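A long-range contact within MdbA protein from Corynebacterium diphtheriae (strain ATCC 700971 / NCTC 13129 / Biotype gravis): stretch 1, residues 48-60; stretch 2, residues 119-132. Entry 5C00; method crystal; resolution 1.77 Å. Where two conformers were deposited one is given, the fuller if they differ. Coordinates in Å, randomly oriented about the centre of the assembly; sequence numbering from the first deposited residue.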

ATOM      1  N   ASP A  48      11.547   4.012  -3.107  1.00 20.51           N
ATOM      2  CA  ASP A  48      10.521   3.464  -3.970  1.00 21.46           C
ATOM      3  C   ASP A  48      10.325   2.035  -3.547  1.00 20.19           C
ATOM      4  O   ASP A  48      11.251   1.230  -3.578  1.00 19.40           O
ATOM      5  CB  ASP A  48      10.921   3.563  -5.435  1.00 23.50           C
ATOM      6  CG  ASP A  48      11.004   5.002  -5.918  1.00 26.14           C
ATOM      7  OD1 ASP A  48       9.975   5.686  -5.914  1.00 25.18           O
ATOM      8  OD2 ASP A  48      12.119   5.442  -6.296  1.00 27.16           O
ATOM      9  N   PHE A  49       9.121   1.760  -3.035  1.00 18.99           N
ATOM     10  CA  PHE A  49       8.819   0.463  -2.473  0.60 18.16           C
ATOM     11  C   PHE A  49       7.702  -0.107  -3.317  1.00 17.68           C
ATOM     12  O   PHE A  49       6.585   0.400  -3.328  1.00 16.62           O
ATOM     13  CB  PHE A  49       8.438   0.651  -1.014  0.60 18.71           C
ATOM     14  CG  PHE A  49       8.195  -0.621  -0.242  0.60 19.07           C
ATOM     15  CD1 PHE A  49       8.463  -1.883  -0.754  0.60 19.32           C
ATOM     16  CD2 PHE A  49       7.687  -0.525   1.052  0.60 20.26           C
ATOM     17  CE1 PHE A  49       8.218  -3.018  -0.008  0.60 20.47           C
ATOM     18  CE2 PHE A  49       7.439  -1.658   1.804  0.60 20.84           C
ATOM     19  CZ  PHE A  49       7.706  -2.907   1.273  0.60 21.63           C
ATOM     20  N   TYR A  50       8.018  -1.182  -4.016  1.00 17.42           N
ATOM     21  CA  TYR A  50       7.093  -1.833  -4.947  1.00 17.48           C
ATOM     22  C   TYR A  50       6.471  -3.042  -4.267  1.00 19.14           C
ATOM     23  O   TYR A  50       7.186  -3.882  -3.732  1.00 18.09           O
ATOM     24  CB  TYR A  50       7.799  -2.253  -6.211  1.00 19.59           C
ATOM     25  CG  TYR A  50       8.351  -1.112  -7.050  1.00 19.70           C
ATOM     26  CD1 TYR A  50       9.593  -0.553  -6.772  1.00 20.88           C
ATOM     27  CD2 TYR A  50       7.623  -0.606  -8.143  1.00 20.72           C
ATOM     28  CE1 TYR A  50      10.103   0.503  -7.529  1.00 20.53           C
ATOM     29  CE2 TYR A  50       8.133   0.425  -8.923  1.00 20.59           C
ATOM     30  CZ  TYR A  50       9.354   0.987  -8.591  1.00 21.58           C
ATOM     31  OH  TYR A  50       9.864   1.968  -9.410  1.00 26.02           O
ATOM     32  N   GLU A  51       5.148  -3.107  -4.283  1.00 18.77           N
ATOM     33  CA  GLU A  51       4.480  -4.265  -3.723  1.00 19.14           C
ATOM     34  C   GLU A  51       3.205  -4.540  -4.479  1.00 18.07           C
ATOM     35  O   GLU A  51       2.710  -3.713  -5.269  1.00 16.70           O
ATOM     36  CB  GLU A  51       4.255  -4.139  -2.199  1.00 20.65           C
ATOM     37  CG  GLU A  51       3.443  -2.991  -1.769  1.00 23.71           C
ATOM     38  CD  GLU A  51       3.392  -2.712  -0.217  1.00 25.87           C
ATOM     39  OE1 GLU A  51       2.726  -1.735   0.095  1.00 28.46           O
ATOM     40  OE2 GLU A  51       4.029  -3.389   0.641  1.00 28.94           O
ATOM     41  N   ASP A  52       2.691  -5.731  -4.238  1.00 17.37           N
ATOM     42  CA  ASP A  52       1.408  -6.201  -4.839  1.00 16.92           C
ATOM     43  C   ASP A  52       0.602  -6.846  -3.690  1.00 16.47           C
ATOM     44  O   ASP A  52       1.141  -7.647  -2.909  1.00 15.31           O
ATOM     45  CB  ASP A  52       1.767  -7.124  -6.003  1.00 17.58           C
ATOM     46  CG  ASP A  52       0.544  -7.703  -6.752  1.00 17.99           C
ATOM     47  OD1 ASP A  52      -0.381  -8.260  -6.124  1.00 16.67           O
ATOM     48  OD2 ASP A  52       0.557  -7.659  -7.994  1.00 18.06           O
ATOM     49  N   PHE A  53      -0.677  -6.527  -3.586  1.00 16.09           N
ATOM     50  CA  PHE A  53      -1.506  -7.063  -2.495  1.00 16.48           C
ATOM     51  C   PHE A  53      -1.762  -8.594  -2.566  1.00 17.51           C
ATOM     52  O   PHE A  53      -2.271  -9.160  -1.596  1.00 18.32           O
ATOM     53  CB  PHE A  53      -2.799  -6.331  -2.386  1.00 17.33           C
ATOM     54  CG  PHE A  53      -2.692  -5.023  -1.645  1.00 17.46           C
ATOM     55  CD1 PHE A  53      -2.665  -5.021  -0.244  1.00 16.70           C
ATOM     56  CD2 PHE A  53      -2.629  -3.805  -2.325  1.00 17.39           C
ATOM     57  CE1 PHE A  53      -2.574  -3.850   0.466  1.00 17.20           C
ATOM     58  CE2 PHE A  53      -2.510  -2.638  -1.602  1.00 18.02           C
ATOM     59  CZ  PHE A  53      -2.512  -2.647  -0.226  1.00 18.06           C
ATOM     60  N   SER A  54      -1.379  -9.267  -3.652  1.00 16.68           N
ATOM     61  CA  SER A  54      -1.500 -10.720  -3.694  1.00 18.64           C
ATOM     62  C   SER A  54      -0.158 -11.425  -3.484  1.00 19.93           C
ATOM     63  O   SER A  54      -0.073 -12.641  -3.640  1.00 20.46           O
ATOM     64  CB  SER A  54      -2.112 -11.182  -5.009  1.00 19.29           C
ATOM     65  OG  SER A  54      -3.383 -10.573  -5.153  1.00 19.42           O
ATOM     66  N   CYS A  55       0.873 -10.668  -3.164  1.00 18.49           N
ATOM     67  CA  CYS A  55       2.230 -11.198  -3.050  1.00 21.23           C
ATOM     68  C   CYS A  55       2.556 -11.657  -1.616  1.00 20.02           C
ATOM     69  O   CYS A  55       2.618 -10.846  -0.708  1.00 19.66           O
ATOM     70  CB  CYS A  55       3.166 -10.102  -3.521  1.00 21.86           C
ATOM     71  SG  CYS A  55       4.893 -10.443  -3.260  1.00 27.82           S
ATOM     72  N   PRO A  56       2.764 -12.971  -1.416  1.00 21.28           N
ATOM     73  CA  PRO A  56       2.984 -13.462  -0.054  1.00 22.68           C
ATOM     74  C   PRO A  56       4.279 -12.956   0.533  1.00 21.69           C
ATOM     75  O   PRO A  56       4.348 -12.690   1.722  1.00 21.69           O
ATOM     76  CB  PRO A  56       3.014 -15.004  -0.180  1.00 24.39           C
ATOM     77  CG  PRO A  56       2.891 -15.307  -1.624  1.00 25.68           C
ATOM     78  CD  PRO A  56       2.543 -14.051  -2.388  1.00 24.03           C
ATOM     79  N   HIS A  57       5.308 -12.789  -0.291  1.00 21.71           N
ATOM     80  CA  HIS A  57       6.569 -12.322   0.244  0.60 21.79           C
ATOM     81  C   HIS A  57       6.524 -10.819   0.537  1.00 21.63           C
ATOM     82  O   HIS A  57       7.276 -10.349   1.351  1.00 19.95           O
ATOM     83  CB  HIS A  57       7.762 -12.739  -0.626  0.60 23.32           C
ATOM     84  CG  HIS A  57       8.041 -14.212  -0.587  0.60 25.19           C
ATOM     85  ND1 HIS A  57       8.562 -14.906  -1.661  0.60 25.91           N
ATOM     86  CD2 HIS A  57       7.841 -15.126   0.393  0.60 27.21           C
ATOM     87  CE1 HIS A  57       8.673 -16.187  -1.344  0.60 28.45           C
ATOM     88  NE2 HIS A  57       8.237 -16.348  -0.102  0.60 29.17           N
ATOM     89  N   CYS A  58       5.591 -10.077  -0.074  1.00 20.56           N
ATOM     90  CA  CYS A  58       5.364  -8.669   0.304  1.00 20.66           C
ATOM     91  C   CYS A  58       4.752  -8.600   1.685  1.00 21.49           C
ATOM     92  O   CYS A  58       5.162  -7.806   2.503  1.00 20.77           O
ATOM     93  CB  CYS A  58       4.386  -7.938  -0.638  1.00 20.46           C
ATOM     94  SG  CYS A  58       5.071  -7.605  -2.265  1.00 22.25           S
ATOM     95  N   ALA A  59       3.825  -9.508   1.975  1.00 21.67           N
ATOM     96  CA  ALA A  59       3.266  -9.579   3.332  1.00 21.45           C
ATOM     97  C   ALA A  59       4.346  -9.967   4.338  1.00 23.21           C
ATOM     98  O   ALA A  59       4.464  -9.393   5.414  1.00 21.40           O
ATOM     99  CB  ALA A  59       2.143 -10.551   3.354  1.00 20.92           C
ATOM    100  N   GLU A  60       5.180 -10.924   3.964  1.00 23.19           N
ATOM    101  CA  GLU A  60       6.228 -11.370   4.877  1.00 25.67           C
ATOM    102  C   GLU A  60       7.260 -10.288   5.153  1.00 26.09           C
ATOM    103  O   GLU A  60       7.639 -10.098   6.306  1.00 24.64           O
ATOM    104  CB  GLU A  60       6.963 -12.599   4.358  1.00 27.67           C
ATOM    105  CG  GLU A  60       6.195 -13.868   4.527  1.00 32.68           C
ATOM    106  CD  GLU A  60       6.871 -15.009   3.803  1.00 37.25           C
ATOM    107  OE1 GLU A  60       8.113 -15.147   3.954  1.00 42.12           O
ATOM    108  OE2 GLU A  60       6.161 -15.733   3.064  1.00 42.52           O
ATOM    109  N   TYR A 119      -5.501  -0.206   7.023  1.00 15.44           N
ATOM    110  CA  TYR A 119      -6.168  -0.953   5.971  1.00 15.79           C
ATOM    111  C   TYR A 119      -5.166  -1.721   5.148  1.00 15.01           C
ATOM    112  O   TYR A 119      -5.317  -2.921   4.944  1.00 16.56           O
ATOM    113  CB  TYR A 119      -6.959  -0.015   5.099  1.00 17.58           C
ATOM    114  CG  TYR A 119      -7.876  -0.672   4.129  1.00 17.23           C
ATOM    115  CD1 TYR A 119      -8.911  -1.463   4.555  1.00 17.93           C
ATOM    116  CD2 TYR A 119      -7.736  -0.484   2.795  1.00 18.66           C
ATOM    117  CE1 TYR A 119      -9.803  -2.045   3.676  1.00 18.07           C
ATOM    118  CE2 TYR A 119      -8.626  -1.083   1.898  1.00 19.53           C
ATOM    119  CZ  TYR A 119      -9.674  -1.823   2.337  1.00 18.81           C
ATOM    120  OH  TYR A 119     -10.578  -2.374   1.426  1.00 17.70           O
ATOM    121  N   ARG A 120      -4.071  -1.082   4.755  1.00 15.55           N
ATOM    122  CA  ARG A 120      -2.970  -1.773   4.053  1.00 16.39           C
ATOM    123  C   ARG A 120      -2.452  -2.955   4.872  1.00 16.89           C
ATOM    124  O   ARG A 120      -2.257  -4.059   4.317  1.00 16.73           O
ATOM    125  CB  ARG A 120      -1.813  -0.785   3.766  1.00 17.53           C
ATOM    126  CG  ARG A 120      -0.505  -1.456   3.327  1.00 19.25           C
ATOM    127  CD  ARG A 120       0.568  -0.419   3.000  1.00 21.20           C
ATOM    128  NE  ARG A 120       1.844  -1.079   2.690  1.00 21.97           N
ATOM    129  CZ  ARG A 120       2.722  -1.511   3.610  1.00 27.43           C
ATOM    130  NH1 ARG A 120       2.463  -1.381   4.894  1.00 28.27           N
ATOM    131  NH2 ARG A 120       3.865  -2.125   3.250  1.00 29.30           N
ATOM    132  N   ALA A 121      -2.187  -2.697   6.153  1.00 16.28           N
ATOM    133  CA  ALA A 121      -1.631  -3.736   7.026  1.00 17.34           C
ATOM    134  C   ALA A 121      -2.589  -4.947   7.051  1.00 16.65           C
ATOM    135  O   ALA A 121      -2.139  -6.093   6.991  1.00 17.73           O
ATOM    136  CB  ALA A 121      -1.394  -3.214   8.430  1.00 18.54           C
ATOM    137  N   LEU A 122      -3.873  -4.703   7.207  1.00 15.71           N
ATOM    138  CA  LEU A 122      -4.852  -5.778   7.252  0.60 17.14           C
ATOM    139  C   LEU A 122      -4.929  -6.594   5.952  1.00 16.82           C
ATOM    140  O   LEU A 122      -4.882  -7.836   5.970  1.00 16.90           O
ATOM    141  CB  LEU A 122      -6.233  -5.215   7.628  0.60 17.76           C
ATOM    142  CG  LEU A 122      -7.375  -6.228   7.767  0.60 19.02           C
ATOM    143  CD1 LEU A 122      -6.951  -7.422   8.553  0.60 20.39           C
ATOM    144  CD2 LEU A 122      -8.570  -5.547   8.449  0.60 19.82           C
ATOM    145  N   LEU A 123      -5.000  -5.923   4.831  1.00 16.50           N
ATOM    146  CA  LEU A 123      -5.043  -6.602   3.555  1.00 18.31           C
ATOM    147  C   LEU A 123      -3.818  -7.467   3.300  1.00 18.65           C
ATOM    148  O   LEU A 123      -3.970  -8.560   2.784  1.00 18.30           O
ATOM    149  CB  LEU A 123      -5.229  -5.604   2.392  1.00 19.96           C
ATOM    150  CG  LEU A 123      -6.518  -4.773   2.438  1.00 20.96           C
ATOM    151  CD1 LEU A 123      -6.588  -3.972   1.150  1.00 21.87           C
ATOM    152  CD2 LEU A 123      -7.788  -5.550   2.662  1.00 20.77           C
HETATM  153  N   MSE A 124      -2.625  -7.013   3.688  1.00 19.22           N
HETATM  154  CA  MSE A 124      -1.437  -7.850   3.668  1.00 19.83           C
HETATM  155  C   MSE A 124      -1.442  -8.969   4.690  1.00 22.27           C
HETATM  156  O   MSE A 124      -1.086 -10.124   4.343  1.00 23.63           O
HETATM  157  CB  MSE A 124      -0.182  -6.988   3.874  1.00 21.35           C
HETATM  158  CG  MSE A 124       0.001  -6.090   2.668  1.00 22.89           C
HETATM  159 SE   MSE A 124       0.644  -7.087   1.079  0.65 25.45          SE
HETATM  160  CE  MSE A 124       0.949  -5.548  -0.071  1.00 23.97           C
ATOM    161  N   LYS A 125      -1.825  -8.689   5.924  1.00 20.66           N
ATOM    162  CA  LYS A 125      -1.825  -9.724   6.940  1.00 22.56           C
ATOM    163  C   LYS A 125      -2.788 -10.846   6.596  1.00 22.16           C
ATOM    164  O   LYS A 125      -2.459 -11.996   6.826  1.00 23.28           O
ATOM    165  CB  LYS A 125      -2.200  -9.172   8.320  1.00 24.96           C
ATOM    166  CG  LYS A 125      -2.310 -10.260   9.388  1.00 29.33           C
ATOM    167  CD  LYS A 125      -2.931  -9.752  10.669  1.00 33.73           C
ATOM    168  CE  LYS A 125      -3.006 -10.872  11.706  1.00 39.28           C
ATOM    169  NZ  LYS A 125      -2.784 -10.277  13.035  1.00 42.70           N
ATOM    170  N   GLU A 126      -3.979 -10.509   6.099  1.00 20.16           N
ATOM    171  CA  GLU A 126      -4.994 -11.521   5.789  1.00 20.37           C
ATOM    172  C   GLU A 126      -5.016 -12.027   4.336  1.00 19.61           C
ATOM    173  O   GLU A 126      -5.948 -12.715   3.896  1.00 20.44           O
ATOM    174  CB  GLU A 126      -6.332 -11.004   6.230  1.00 21.84           C
ATOM    175  CG  GLU A 126      -6.403 -10.735   7.737  1.00 23.96           C
ATOM    176  CD  GLU A 126      -6.198 -11.955   8.612  1.00 27.19           C
ATOM    177  OE1 GLU A 126      -6.045 -13.108   8.111  1.00 27.57           O
ATOM    178  OE2 GLU A 126      -6.225 -11.758   9.872  1.00 31.67           O
ATOM    179  N   GLN A 127      -3.982 -11.702   3.604  1.00 20.62           N
ATOM    180  CA  GLN A 127      -3.922 -11.959   2.197  1.00 22.52           C
ATOM    181  C   GLN A 127      -4.398 -13.331   1.835  1.00 22.50           C
ATOM    182  O   GLN A 127      -5.207 -13.521   0.918  1.00 21.71           O
ATOM    183  CB  GLN A 127      -2.453 -11.816   1.796  1.00 24.74           C
ATOM    184  CG  GLN A 127      -2.169 -12.041   0.373  1.00 26.71           C
ATOM    185  CD  GLN A 127      -0.690 -11.859   0.119  1.00 27.76           C
ATOM    186  OE1 GLN A 127       0.019 -12.838   0.003  1.00 30.81           O
ATOM    187  NE2 GLN A 127      -0.201 -10.602   0.139  1.00 25.71           N
ATOM    188  N   LYS A 128      -3.913 -14.333   2.554  1.00 25.44           N
ATOM    189  CA  LYS A 128      -4.293 -15.717   2.233  1.00 29.30           C
ATOM    190  C   LYS A 128      -5.749 -16.060   2.420  1.00 29.42           C
ATOM    191  O   LYS A 128      -6.250 -16.928   1.729  1.00 28.99           O
ATOM    192  CB  LYS A 128      -3.368 -16.710   2.948  1.00 35.71           C
ATOM    193  CG  LYS A 128      -2.087 -16.994   2.167  1.00 41.22           C
ATOM    194  CD  LYS A 128      -1.524 -15.793   1.371  1.00 44.80           C
ATOM    195  CE  LYS A 128      -0.983 -16.170  -0.012  1.00 48.29           C
ATOM    196  NZ  LYS A 128      -1.226 -15.128  -1.077  1.00 47.99           N
ATOM    197  N   ASN A 129      -6.450 -15.376   3.323  1.00 27.48           N
ATOM    198  CA  ASN A 129      -7.900 -15.544   3.553  1.00 27.76           C
ATOM    199  C   ASN A 129      -8.805 -14.696   2.662  1.00 26.48           C
ATOM    200  O   ASN A 129      -9.975 -14.994   2.463  1.00 30.83           O
ATOM    201  CB  ASN A 129      -8.193 -15.236   5.031  1.00 29.84           C
ATOM    202  CG  ASN A 129      -7.466 -16.174   5.941  1.00 32.43           C
ATOM    203  OD1 ASN A 129      -7.563 -17.379   5.756  1.00 32.97           O
ATOM    204  ND2 ASN A 129      -6.638 -15.637   6.852  1.00 34.24           N
ATOM    205  N   ILE A 130      -8.253 -13.643   2.122  1.00 22.34           N
ATOM    206  CA  ILE A 130      -8.954 -12.705   1.302  1.00 21.62           C
ATOM    207  C   ILE A 130      -8.931 -13.187  -0.138  1.00 21.99           C
ATOM    208  O   ILE A 130      -9.908 -13.078  -0.866  1.00 21.79           O
ATOM    209  CB  ILE A 130      -8.223 -11.356   1.368  1.00 21.38           C
ATOM    210  CG1 ILE A 130      -8.505 -10.677   2.684  1.00 21.09           C
ATOM    211  CG2 ILE A 130      -8.601 -10.406   0.202  1.00 21.92           C
ATOM    212  CD1 ILE A 130      -7.609  -9.482   2.929  1.00 20.20           C
ATOM    213  N   TYR A 131      -7.777 -13.694  -0.537  1.00 23.19           N
ATOM    214  CA  TYR A 131      -7.444 -13.935  -1.939  1.00 22.16           C
ATOM    215  C   TYR A 131      -8.493 -14.849  -2.602  1.00 21.72           C
ATOM    216  O   TYR A 131      -8.656 -16.005  -2.232  1.00 19.32           O
ATOM    217  CB  TYR A 131      -6.048 -14.571  -2.032  1.00 22.99           C
ATOM    218  CG  TYR A 131      -5.599 -14.713  -3.471  1.00 23.21           C
ATOM    219  CD1 TYR A 131      -5.070 -13.632  -4.151  1.00 22.67           C
ATOM    220  CD2 TYR A 131      -5.772 -15.919  -4.163  1.00 23.63           C
ATOM    221  CE1 TYR A 131      -4.705 -13.729  -5.492  1.00 23.85           C
ATOM    222  CE2 TYR A 131      -5.410 -16.033  -5.510  1.00 25.13           C
ATOM    223  CZ  TYR A 131      -4.889 -14.913  -6.163  1.00 25.77           C
ATOM    224  OH  TYR A 131      -4.512 -15.006  -7.478  1.00 28.80           O
ATOM    225  N   GLY A 132      -9.179 -14.321  -3.597  1.00 20.97           N
ATOM    226  CA  GLY A 132     -10.203 -15.099  -4.321  1.00 21.15           C
ATOM    227  C   GLY A 132     -11.545 -15.254  -3.627  1.00 23.49           C
ATOM    228  O   GLY A 132     -12.446 -15.939  -4.159  1.00 25.09           O
TER
HETATM  229  O   HOH W   1      -4.494  -8.874  -0.069  1.00 23.81           O

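Stretch 1 opens within a strand, turns through a type I beta turn from Asp52 to Cys55 and enters a helix at Pro56; stretch 2 opens within a helix that ends at Lys125, followed by a short helical turn, 127-130. The strand and the helix 119-125 cross at 52° with axes no nearer than 11.5 Å, so long side chains must bridge the gap there, whereas the backbones come closest at Ala59 and Met124, whose CA atoms lie 5.0 Å apart.

Arg120 spans the wide end. Its CA-to-CB bond points sideways, but chi1, chi2 and chi3 are all t, and this extended chain carries the guanidinium to Glu51. Glu51, with chi1 p and chi2 t, points toward the helix and receives a two-pronged salt bridge: Arg120 NE to Glu51 OE1 is 2.8 Å and Arg120 NH2 to Glu51 OE2 is 2.9 Å. The carboxylate thus meets the guanidinium at its edge, where the N-H bonds point. Both residues are buried, so each charge finds its counterpart away from bulk solvent.

Phe53 and selenomethionine Met124 have the largest areas covered in this contact. Met124 also starts sideways, but with chi1 m and chi2 m its end comes nearer stretch 1, and chi3 t extends the terminal methyl over one face of the Phe53 ring, with CE 4.0 Å from the ring centroid in a CH-pi contact. Phe53, at chi1 -81° and chi2 -80°, brings its ring end nearer the helix, placing CE1 3.7 Å from Leu123 CB. On the Ala59 side, the small methyl permits close approach: Ala59 CB lies 3.4 Å from Met124 O.

Gln127 ties the turn to the second helical segment. Its CA-to-CB bond points toward stretch 1, and with chi1 and chi2 both t the chain is extended, so that NE2 donates to Cys55 O at 3.0 Å and, weakly, to Phe53 O at 3.1 Å (N-H...O angle 120°). Cys55 is the N-cap residue, and its carbonyl also accepts from Ala59 N within the helix. Gln127 OE1 lies 3.1 Å from Pro56 N, but proline has no hydrogen to share; OE1 instead accepts from Lys128 NZ at 2.8 Å. The turn is braced from within by Ser54 N donating to Asp52 OD1 at 2.8 Å. A water donates to both Phe53 O (2.7 Å) and Leu123 O (2.9 Å), linking the two backbones. At the margin, Tyr131, chi1 t, brings its ring edge to Ser54, with CE1 3.4 Å from Ser54 OG.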